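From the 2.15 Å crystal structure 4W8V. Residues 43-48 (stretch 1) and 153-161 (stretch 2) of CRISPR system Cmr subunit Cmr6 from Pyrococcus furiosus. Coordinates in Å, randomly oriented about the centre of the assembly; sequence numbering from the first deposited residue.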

# COMPACT_ATOMS: atom_id res chain seq x y z
N ARG A 43 8.55 -12.26 20.50
CA ARG A 43 8.40 -10.84 20.77
C ARG A 43 6.95 -10.35 20.66
O ARG A 43 6.49 -9.57 21.50
CB ARG A 43 9.27 -10.04 19.80
CG ARG A 43 10.73 -10.39 19.89
CD ARG A 43 11.34 -9.78 21.16
NE ARG A 43 11.35 -8.33 21.07
CZ ARG A 43 10.92 -7.51 22.02
NH1 ARG A 43 10.45 -8.01 23.15
NH2 ARG A 43 10.97 -6.20 21.84
N ASN A 44 6.25 -10.80 19.62
CA ASN A 44 5.00 -10.14 19.25
C ASN A 44 3.70 -10.92 19.48
O ASN A 44 2.68 -10.56 18.91
CB ASN A 44 5.08 -9.74 17.78
CG ASN A 44 6.20 -8.77 17.50
OD1 ASN A 44 6.58 -7.98 18.36
ND2 ASN A 44 6.73 -8.82 16.27
N TYR A 45 3.73 -11.95 20.30
CA TYR A 45 2.54 -12.73 20.65
C TYR A 45 1.87 -13.36 19.43
O TYR A 45 0.66 -13.55 19.40
CB TYR A 45 1.51 -11.88 21.42
CG TYR A 45 2.08 -11.06 22.56
CD1 TYR A 45 2.08 -11.55 23.86
CD2 TYR A 45 2.60 -9.80 22.33
CE1 TYR A 45 2.59 -10.79 24.91
CE2 TYR A 45 3.12 -9.04 23.37
CZ TYR A 45 3.12 -9.53 24.66
OH TYR A 45 3.64 -8.77 25.67
N GLY A 46 2.65 -13.68 18.41
CA GLY A 46 2.13 -14.34 17.22
C GLY A 46 1.69 -13.40 16.12
O GLY A 46 1.32 -13.84 15.02
N VAL A 47 1.75 -12.10 16.39
CA VAL A 47 1.30 -11.10 15.42
C VAL A 47 2.31 -10.94 14.27
O VAL A 47 3.47 -10.59 14.50
CB VAL A 47 1.07 -9.76 16.14
CG1 VAL A 47 0.63 -8.66 15.18
CG2 VAL A 47 0.04 -9.94 17.23
N PRO A 48 1.88 -11.20 13.02
CA PRO A 48 2.85 -11.07 11.93
C PRO A 48 3.06 -9.62 11.51
O PRO A 48 2.35 -8.73 11.95
CB PRO A 48 2.21 -11.89 10.81
CG PRO A 48 0.75 -11.76 11.07
CD PRO A 48 0.61 -11.78 12.54
N GLU A 153 4.07 -2.00 23.31
CA GLU A 153 2.84 -1.24 23.38
C GLU A 153 1.60 -2.09 23.16
O GLU A 153 0.52 -1.57 22.94
CB GLU A 153 2.87 -0.09 22.39
CG GLU A 153 4.05 0.80 22.62
CD GLU A 153 3.90 2.10 21.90
OE1 GLU A 153 2.74 2.48 21.64
OE2 GLU A 153 4.94 2.73 21.59
N ILE A 154 1.77 -3.39 23.25
CA ILE A 154 0.64 -4.28 23.14
C ILE A 154 0.15 -4.55 24.55
O ILE A 154 0.82 -5.21 25.34
CB ILE A 154 1.02 -5.58 22.40
CG1 ILE A 154 1.41 -5.24 20.96
CG2 ILE A 154 -0.13 -6.57 22.46
CD1 ILE A 154 1.89 -6.42 20.12
N ALA A 155 -1.02 -4.00 24.86
CA ALA A 155 -1.58 -4.01 26.21
C ALA A 155 -1.82 -5.42 26.72
O ALA A 155 -1.10 -5.91 27.59
CB ALA A 155 -2.86 -3.21 26.25
N ASP A 156 -2.84 -6.07 26.17
CA ASP A 156 -3.14 -7.45 26.52
C ASP A 156 -2.79 -8.36 25.36
O ASP A 156 -2.74 -7.92 24.21
CB ASP A 156 -4.62 -7.60 26.90
CG ASP A 156 -5.08 -6.54 27.87
OD1 ASP A 156 -4.78 -6.66 29.08
OD2 ASP A 156 -5.75 -5.58 27.43
N LYS A 157 -2.53 -9.63 25.65
CA LYS A 157 -2.17 -10.61 24.63
C LYS A 157 -3.26 -10.73 23.56
O LYS A 157 -4.37 -11.17 23.85
CB LYS A 157 -1.91 -11.97 25.27
CG LYS A 157 -1.90 -13.13 24.29
CD LYS A 157 -1.35 -14.38 24.94
CE LYS A 157 -1.46 -15.58 24.02
NZ LYS A 157 -2.88 -15.97 23.81
N PRO A 158 -2.94 -10.34 22.31
CA PRO A 158 -3.98 -10.30 21.27
C PRO A 158 -4.53 -11.67 20.95
O PRO A 158 -3.79 -12.63 20.83
CB PRO A 158 -3.24 -9.72 20.06
CG PRO A 158 -1.81 -10.04 20.30
CD PRO A 158 -1.61 -10.00 21.79
N ILE A 159 -5.85 -11.76 20.87
CA ILE A 159 -6.48 -13.00 20.43
C ILE A 159 -6.45 -13.09 18.91
O ILE A 159 -7.06 -12.27 18.22
CB ILE A 159 -7.93 -13.10 20.92
CG1 ILE A 159 -7.96 -13.12 22.45
CG2 ILE A 159 -8.57 -14.35 20.38
CD1 ILE A 159 -7.01 -14.14 23.08
N LEU A 160 -5.73 -14.09 18.41
CA LEU A 160 -5.54 -14.28 16.97
C LEU A 160 -6.43 -15.39 16.42
O LEU A 160 -6.56 -16.44 17.04
CB LEU A 160 -4.08 -14.58 16.66
CG LEU A 160 -3.08 -13.49 17.07
CD1 LEU A 160 -1.67 -13.88 16.67
CD2 LEU A 160 -3.47 -12.15 16.47
N GLU A 161 -7.03 -15.16 15.25
CA GLU A 161 -7.82 -16.19 14.59
C GLU A 161 -7.08 -16.73 13.38
O GLU A 161 -6.49 -15.97 12.60
CB GLU A 161 -9.19 -15.65 14.18
CG GLU A 161 -10.11 -15.25 15.33
CD GLU A 161 -10.57 -16.43 16.17
OE1 GLU A 161 -10.75 -17.53 15.61
OE2 GLU A 161 -10.75 -16.25 17.39
O HOH W 1 3.61 -6.16 25.57

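Two loop segments of the same chain, more than a hundred residues apart in sequence, pack here without a single direct hydrogen bond between them. The contact is almost wholly apolar, and it is built round Tyr-45, with Ile-154 and Leu-160 as its chief partners in the second stretch.

Tyr-45 covers its neighbours so well because of where the backbone puts it. Residues Asn-44 to Val-47 form a type I' beta turn, closed by a hydrogen bond of 3.1 Å from Val-47 N to Asn-44 O. Tyr-45 sits at the first of the two central corners, with phi and psi of 59° and 31°, and its CA-to-CB bond points toward the other stretch. A large flat side chain in this position can touch several residues at once. Its CD2 lies 4.1 Å from CD1 of Ile-154, its CB 3.7 Å from CD of Pro-158, and its CD1 4.3 Å from CB of Lys-157. All three neighbours approach the ring obliquely. Lys-157 contributes the aliphatic base of its side chain, while the end leads away, so the charged amine need not be buried against the ring.

The phenol gives tyrosine a polar end as well. Its OH donates to a water at 2.6 Å, and that water donates in turn to the carbonyl O of Ile-154, 3.0 Å from the water oxygen. The hydroxyl is thereby satisfied, and the two stretches gain an indirect polar link beside their apolar contacts. Ile-154 thus meets the tyrosine in two ways: its backbone through the water, and its side chain, with chi1 m and chi2 t, through the methyl CD1 at the end of its longer branch.

Leu-160 packs against the turn itself. Its CD1 lies 3.4 Å from Gly-46 O, 3.6 Å from Tyr-45 O and 3.9 Å from Val-47 N, so this methyl group rests against backbone atoms of the turn. Glycine suits the second corner doubly. At phi 92° and psi -5° a CB would jam against the carbonyl O of Tyr-45, which by itself calls for glycine; it would also point toward the second stretch and come within 3.1 Å of Leu-160 CD1, a tight fit.

Val-47 completes the packing with a compact branched side chain. Its CG2 lies 3.6 Å from CG of Pro-158 and 4.2 Å from CD2 of Leu-160. The rigid ring of Pro-158 therefore touches both Tyr-45 and Val-47, offering carbon surface to each.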